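Local coordinates for protein HTH-type transcriptional regulator cbl (Escherichia coli K12, PDB 2FYI) that probably acts as an accessory LysR-type transcriptional regulator of the cys regulon, this chain being its cofactor-binding domain without the DNA-binding helix-turn-helix part, at residues Leu58-Glu63 with Asp76-Ala81; Arg86-Leu91 with Asp181-Phe186. One frame throughout, in Å; residues are numbered along the deposited sequence.

Interaction 1: Leu58-Glu63 with Asp76-Ala81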
loop_
_atom_site.group_PDB
_atom_site.type_symbol
_atom_site.label_atom_id
_atom_site.label_comp_id
_atom_site.label_asym_id
_atom_site.label_seq_id
_atom_site.Cartn_x
_atom_site.Cartn_y
_atom_site.Cartn_z
ATOM N N LEU A 58 -8.340 9.395 13.073
ATOM C CA LEU A 58 -8.854 10.495 12.261
ATOM C C LEU A 58 -10.321 10.708 12.558
ATOM O O LEU A 58 -10.792 11.832 12.588
ATOM C CB LEU A 58 -8.639 10.244 10.771
ATOM C CG LEU A 58 -7.183 10.189 10.287
ATOM C CD1 LEU A 58 -7.194 9.576 8.925
ATOM C CD2 LEU A 58 -6.518 11.543 10.251
ATOM N N LEU A 59 -11.049 9.627 12.796
ATOM C CA LEU A 59 -12.447 9.772 13.128
ATOM C C LEU A 59 -12.597 10.430 14.478
ATOM O O LEU A 59 -13.405 11.339 14.618
ATOM C CB LEU A 59 -13.162 8.432 13.106
ATOM C CG LEU A 59 -13.595 7.862 11.761
ATOM C CD1 LEU A 59 -14.339 6.554 11.970
ATOM C CD2 LEU A 59 -14.465 8.844 11.039
ATOM N N GLN A 60 -11.828 9.989 15.470
ATOM C CA GLN A 60 -11.909 10.587 16.798
ATOM C C GLN A 60 -11.671 12.088 16.742
ATOM O O GLN A 60 -12.342 12.833 17.423
ATOM C CB GLN A 60 -10.930 9.932 17.770
ATOM C CG GLN A 60 -11.151 8.402 17.957
ATOM C CD GLN A 60 -9.877 7.632 18.424
ATOM O OE1 GLN A 60 -9.028 8.190 19.147
ATOM N NE2 GLN A 60 -9.747 6.348 18.008
ATOM N N ASN A 61 -10.738 12.527 15.905
ATOM C CA ASN A 61 -10.371 13.934 15.771
ATOM C C ASN A 61 -11.249 14.760 14.860
ATOM O O ASN A 61 -11.062 15.954 14.752
ATOM C CB ASN A 61 -8.975 14.022 15.168
ATOM C CG ASN A 61 -7.922 13.428 16.069
ATOM O OD1 ASN A 61 -8.109 13.364 17.287
ATOM N ND2 ASN A 61 -6.804 12.978 15.479
ATOM N N GLY A 62 -12.162 14.131 14.144
ATOM C CA GLY A 62 -12.932 14.857 13.149
ATOM C C GLY A 62 -12.170 15.200 11.879
ATOM O O GLY A 62 -12.686 15.866 11.017
ATOM N N GLU A 63 -10.939 14.732 11.754
ATOM C CA GLU A 63 -10.175 14.876 10.510
ATOM C C GLU A 63 -10.767 14.099 9.341
ATOM O O GLU A 63 -10.393 14.356 8.188
ATOM C CB GLU A 63 -8.745 14.381 10.679
ATOM C CG GLU A 63 -7.925 15.120 11.683
ATOM C CD GLU A 63 -7.909 16.592 11.390
ATOM O OE1 GLU A 63 -7.962 16.973 10.198
ATOM O OE2 GLU A 63 -7.871 17.391 12.356
ATOM N N ASP A 76 -14.309 0.172 19.132
ATOM C CA ASP A 76 -13.813 1.376 19.749
ATOM C C ASP A 76 -14.969 2.102 20.419
ATOM O O ASP A 76 -15.963 2.436 19.775
ATOM C CB ASP A 76 -13.165 2.259 18.697
ATOM C CG ASP A 76 -12.514 3.507 19.284
ATOM O OD1 ASP A 76 -12.955 4.025 20.360
ATOM O OD2 ASP A 76 -11.550 3.971 18.615
ATOM N N PRO A 77 -14.841 2.348 21.726
ATOM C CA PRO A 77 -15.877 3.001 22.512
ATOM C C PRO A 77 -16.275 4.354 21.929
ATOM O O PRO A 77 -17.392 4.819 22.155
ATOM C CB PRO A 77 -15.206 3.228 23.872
ATOM C CG PRO A 77 -14.150 2.209 23.955
ATOM C CD PRO A 77 -13.653 2.022 22.535
ATOM N N GLN A 78 -15.382 5.002 21.193
ATOM C CA GLN A 78 -15.718 6.333 20.690
ATOM C C GLN A 78 -16.243 6.349 19.273
ATOM O O GLN A 78 -16.525 7.398 18.719
ATOM C CB GLN A 78 -14.531 7.247 20.744
ATOM C CG GLN A 78 -14.238 7.771 22.092
ATOM C CD GLN A 78 -12.903 8.475 22.081
ATOM O OE1 GLN A 78 -12.118 8.377 21.096
ATOM N NE2 GLN A 78 -12.621 9.203 23.170
ATOM N N LEU A 79 -16.358 5.187 18.664
ATOM C CA LEU A 79 -16.941 5.149 17.341
ATOM C C LEU A 79 -18.198 4.304 17.329
ATOM O O LEU A 79 -18.503 3.615 18.292
ATOM C CB LEU A 79 -15.928 4.643 16.310
ATOM C CG LEU A 79 -14.584 5.366 16.284
ATOM C CD1 LEU A 79 -13.714 4.673 15.287
ATOM C CD2 LEU A 79 -14.726 6.858 15.961
ATOM N N VAL A 80 -18.925 4.384 16.226
ATOM C CA VAL A 80 -20.107 3.567 15.989
ATOM C C VAL A 80 -19.929 2.979 14.586
ATOM O O VAL A 80 -19.701 3.737 13.634
ATOM C CB VAL A 80 -21.367 4.452 15.959
ATOM C CG1 VAL A 80 -22.591 3.627 15.639
ATOM C CG2 VAL A 80 -21.546 5.189 17.271
ATOM N N ALA A 81 -20.039 1.661 14.435
ATOM C CA ALA A 81 -19.727 1.060 13.157
ATOM C C ALA A 81 -20.875 0.239 12.616
ATOM O O ALA A 81 -21.569 -0.446 13.364
ATOM C CB ALA A 81 -18.491 0.221 13.277
#

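Interaction 2: Arg86-Leu91 with Asp181-Phe186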
loop_
_atom_site.group_PDB
_atom_site.type_symbol
_atom_site.label_atom_id
_atom_site.label_comp_id
_atom_site.label_asym_id
_atom_site.label_seq_id
_atom_site.Cartn_x
_atom_site.Cartn_y
_atom_site.Cartn_z
ATOM N N ARG A 86 -19.598 -8.772 3.870
ATOM C CA ARG A 86 -18.632 -9.790 4.311
ATOM C C ARG A 86 -17.749 -10.354 3.210
ATOM O O ARG A 86 -18.096 -10.321 2.038
ATOM C CB ARG A 86 -19.296 -10.890 5.108
ATOM C CG ARG A 86 -19.800 -10.333 6.384
ATOM C CD ARG A 86 -20.996 -11.081 6.843
ATOM N NE ARG A 86 -20.649 -11.910 7.993
ATOM C CZ ARG A 86 -20.281 -13.196 7.948
ATOM N NH1 ARG A 86 -20.213 -13.887 6.790
ATOM N NH2 ARG A 86 -19.986 -13.804 9.094
ATOM N N TRP A 87 -16.571 -10.825 3.601
ATOM C CA TRP A 87 -15.600 -11.320 2.636
ATOM C C TRP A 87 -14.641 -12.322 3.221
ATOM O O TRP A 87 -14.444 -12.366 4.442
ATOM C CB TRP A 87 -14.808 -10.176 2.076
ATOM C CG TRP A 87 -13.998 -9.463 3.069
ATOM C CD1 TRP A 87 -14.383 -8.405 3.820
ATOM C CD2 TRP A 87 -12.626 -9.726 3.408
ATOM N NE1 TRP A 87 -13.337 -7.974 4.607
ATOM C CE2 TRP A 87 -12.244 -8.768 4.370
ATOM C CE3 TRP A 87 -11.679 -10.676 2.987
ATOM C CZ2 TRP A 87 -10.952 -8.731 4.921
ATOM C CZ3 TRP A 87 -10.399 -10.635 3.535
ATOM C CH2 TRP A 87 -10.051 -9.673 4.496
ATOM N N HIS A 88 -14.043 -13.116 2.333
ATOM C CA HIS A 88 -13.152 -14.201 2.720
ATOM C C HIS A 88 -11.818 -14.092 2.035
ATOM O O HIS A 88 -11.695 -13.505 0.955
ATOM C CB HIS A 88 -13.728 -15.522 2.265
ATOM C CG HIS A 88 -14.853 -16.018 3.105
ATOM N ND1 HIS A 88 -14.662 -16.881 4.160
ATOM C CD2 HIS A 88 -16.185 -15.799 3.033
ATOM C CE1 HIS A 88 -15.826 -17.167 4.714
ATOM N NE2 HIS A 88 -16.764 -16.525 4.047
ATOM N N HIS A 89 -10.811 -14.716 2.628
ATOM C CA HIS A 89 -9.527 -14.819 1.951
ATOM C C HIS A 89 -9.559 -15.912 0.911
ATOM O O HIS A 89 -10.236 -16.939 1.068
ATOM C CB HIS A 89 -8.427 -15.145 2.930
ATOM C CG HIS A 89 -8.148 -14.054 3.903
ATOM N ND1 HIS A 89 -8.528 -14.125 5.225
ATOM C CD2 HIS A 89 -7.534 -12.862 3.746
ATOM C CE1 HIS A 89 -8.157 -13.021 5.842
ATOM N NE2 HIS A 89 -7.545 -12.240 4.968
ATOM N N SER A 90 -8.811 -15.723 -0.154
ATOM C CA SER A 90 -8.591 -16.852 -1.009
ATOM C C SER A 90 -7.095 -17.077 -1.287
ATOM O O SER A 90 -6.238 -16.313 -0.841
ATOM C CB SER A 90 -9.492 -16.818 -2.244
ATOM O OG SER A 90 -9.106 -15.822 -3.159
ATOM N N LEU A 91 -6.773 -18.177 -1.957
ATOM C CA LEU A 91 -5.378 -18.589 -2.062
ATOM C C LEU A 91 -4.914 -18.265 -3.459
ATOM O O LEU A 91 -5.536 -18.681 -4.433
ATOM C CB LEU A 91 -5.241 -20.085 -1.748
ATOM C CG LEU A 91 -3.821 -20.650 -1.663
ATOM C CD1 LEU A 91 -3.032 -19.925 -0.623
ATOM C CD2 LEU A 91 -3.826 -22.106 -1.334
ATOM N N ASP A 181 -10.182 -21.570 -4.064
ATOM C CA ASP A 181 -11.234 -21.203 -3.120
ATOM C C ASP A 181 -10.936 -21.813 -1.752
ATOM O O ASP A 181 -10.829 -23.031 -1.625
ATOM C CB ASP A 181 -12.574 -21.725 -3.659
ATOM C CG ASP A 181 -13.741 -21.564 -2.660
ATOM O OD1 ASP A 181 -13.500 -21.579 -1.437
ATOM O OD2 ASP A 181 -14.919 -21.440 -3.092
ATOM N N THR A 182 -10.805 -20.976 -0.725
ATOM C CA THR A 182 -10.552 -21.481 0.621
ATOM C C THR A 182 -11.548 -20.983 1.661
ATOM O O THR A 182 -11.207 -20.849 2.826
ATOM C CB THR A 182 -9.130 -21.128 1.111
ATOM O OG1 THR A 182 -8.969 -19.699 1.165
ATOM C CG2 THR A 182 -8.090 -21.712 0.197
ATOM N N ARG A 183 -12.780 -20.706 1.257
ATOM C CA ARG A 183 -13.787 -20.256 2.206
ATOM C C ARG A 183 -14.061 -21.299 3.280
ATOM O O ARG A 183 -14.420 -20.966 4.407
ATOM C CB ARG A 183 -15.090 -19.944 1.499
ATOM C CG ARG A 183 -15.048 -18.726 0.662
ATOM C CD ARG A 183 -16.237 -18.696 -0.329
ATOM N NE ARG A 183 -16.077 -17.632 -1.338
ATOM C CZ ARG A 183 -15.128 -17.626 -2.280
ATOM N NH1 ARG A 183 -14.240 -18.627 -2.365
ATOM N NH2 ARG A 183 -15.053 -16.612 -3.140
ATOM N N HIS A 184 -13.914 -22.565 2.935
ATOM C CA HIS A 184 -14.216 -23.587 3.885
ATOM C C HIS A 184 -13.112 -23.721 4.926
ATOM O O HIS A 184 -13.194 -24.547 5.801
ATOM C CB HIS A 184 -14.466 -24.915 3.168
ATOM C CG HIS A 184 -13.293 -25.410 2.386
ATOM N ND1 HIS A 184 -12.769 -24.721 1.312
ATOM C CD2 HIS A 184 -12.542 -26.530 2.515
ATOM C CE1 HIS A 184 -11.739 -25.388 0.823
ATOM N NE2 HIS A 184 -11.568 -26.478 1.546
ATOM N N LEU A 185 -12.082 -22.900 4.858
ATOM C CA LEU A 185 -10.925 -23.101 5.721
ATOM C C LEU A 185 -10.706 -21.941 6.647
ATOM O O LEU A 185 -10.124 -22.111 7.696
ATOM C CB LEU A 185 -9.651 -23.279 4.899
ATOM C CG LEU A 185 -9.639 -24.449 3.928
ATOM C CD1 LEU A 185 -8.242 -24.505 3.331
ATOM C CD2 LEU A 185 -9.994 -25.710 4.630
ATOM N N PHE A 186 -11.124 -20.756 6.240
ATOM C CA PHE A 186 -11.017 -19.584 7.096
ATOM C C PHE A 186 -12.384 -18.958 7.388
ATOM O O PHE A 186 -13.326 -19.111 6.605
ATOM C CB PHE A 186 -10.146 -18.566 6.419
ATOM C CG PHE A 186 -8.819 -19.093 6.034
ATOM C CD1 PHE A 186 -7.800 -19.198 6.976
ATOM C CD2 PHE A 186 -8.561 -19.477 4.727
ATOM C CE1 PHE A 186 -6.532 -19.690 6.612
ATOM C CE2 PHE A 186 -7.292 -19.975 4.363
ATOM C CZ PHE A 186 -6.280 -20.083 5.306
HETATM O O HOH W 1 -11.617 -18.586 -0.830
#

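Interaction 1: Leu58-Glu63 with Asp76-Ala81
Leu59 and Leu79 form the apolar half of this contact. CD2 of Leu79 lies 3.6 Å from Leu59 CB, and the two side chains cross at about a right angle. Their outer methyls also meet, with Leu59 CD1 3.9 Å from Leu79 CD1. Both leucines have CG beside the backbone N, and each starts out toward the other segment.

Gln60 supplies the polar half. Its chain is extended beyond CG and passes across the end of Gln78, whose OE1 lies 3.3 Å from Gln60 CG. The two amide planes are 67° apart. Further out, Gln60 NE2 comes to 3.0 Å from Asp76 OD2, with amide and carboxylate planes turned 73° against each other.

The second shell sets these groups in place. Asp76 OD1 accepts a hydrogen bond of 2.7 Å from Gln78 N, an Asx turn, with the donor above the carboxylate plane. A type I beta turn from Asp76 to Leu79 encloses it and leads into strand 79-94. Helix 52-61 ends in a Schellman motif with Gly62 at positive phi. Ala56, one turn earlier, touches both Asp76 and Leu79, and Lys196 hydrogen-bonds to Gln60 O.

The contact packs a helix end on a strand start in the LysR substrate-binding domain, of periplasmic-binding-protein type. Apolar packing joins the buried leucines, while Asp76 probably favours the Gln60 amide orientation that turns NE2 toward its carboxylate.

Interaction 2: Arg86-Leu91 with Asp181-Phe186
Polar links centre on the carbonyl of His89. Thr182 OG1 donates a weak hydrogen bond of 3.0 Å to His89 O. Water 1 donates to the same oxygen and accepts from Thr182 N, so that oxygen takes two bonds, one direct and one through water. OG1 sits between the backbone N and the carbonyl carbon of Thr182 (chi1 61°), which puts CG2 anti to the carbonyl carbon.

Asp181 braces the loop itself. Its OD1 accepts from the backbone N of Arg183 at 2.9 Å, nearly along the C-O axis, an Asx turn. Its OD2 forms a salt bridge of 3.0 Å with Arg183 NH1, and Arg183 NH2 forms a second with Glu166.

Aliphatic and ring contacts complete the join. Arg183 CG lies over one face of the His88 ring, 3.9 Å from its centroid, in a CH-pi contact. Phe186 O lies at the ring edge, 3.6 Å from His88 ND1. An alanine in place of His88 would remove the ring that Arg183 CG covers, and would probably loosen the loop against the strand. Thr182 CG2 packs on Leu91 CB at 3.8 Å.

Within the two-lobed fold of this domain family, the contact lays the loop between strands 177-180 and 189-196 along strand 79-94. That strand pairs antiparallel with both of them and with strand 161-165. Phe186 reaches Leu163 of strand 161-165 and Leu107 of helix 107-110, while Leu91 touches Leu163 and Ile110 of the same two elements.

How the interactions relate
From the N terminus, the chain lays down strands 14-20 and 43-49 with the helices between them, then helix 52-61 and strand 66-69. Interaction 1 closes a short loop, with 12 residues between its segments, where strand 79-94 begins. Interaction 2 opens further along this strand and closes a far longer loop of 89 residues. The two loops are in series and neither nest nor cross. Strand 79-94 is their common element. As in relatives of this fold, it probably runs from one lobe to the other, with one interaction in each. Interaction 1 ties its start to a helix end, and interaction 2 ties its later part to the loop before strand 189-196.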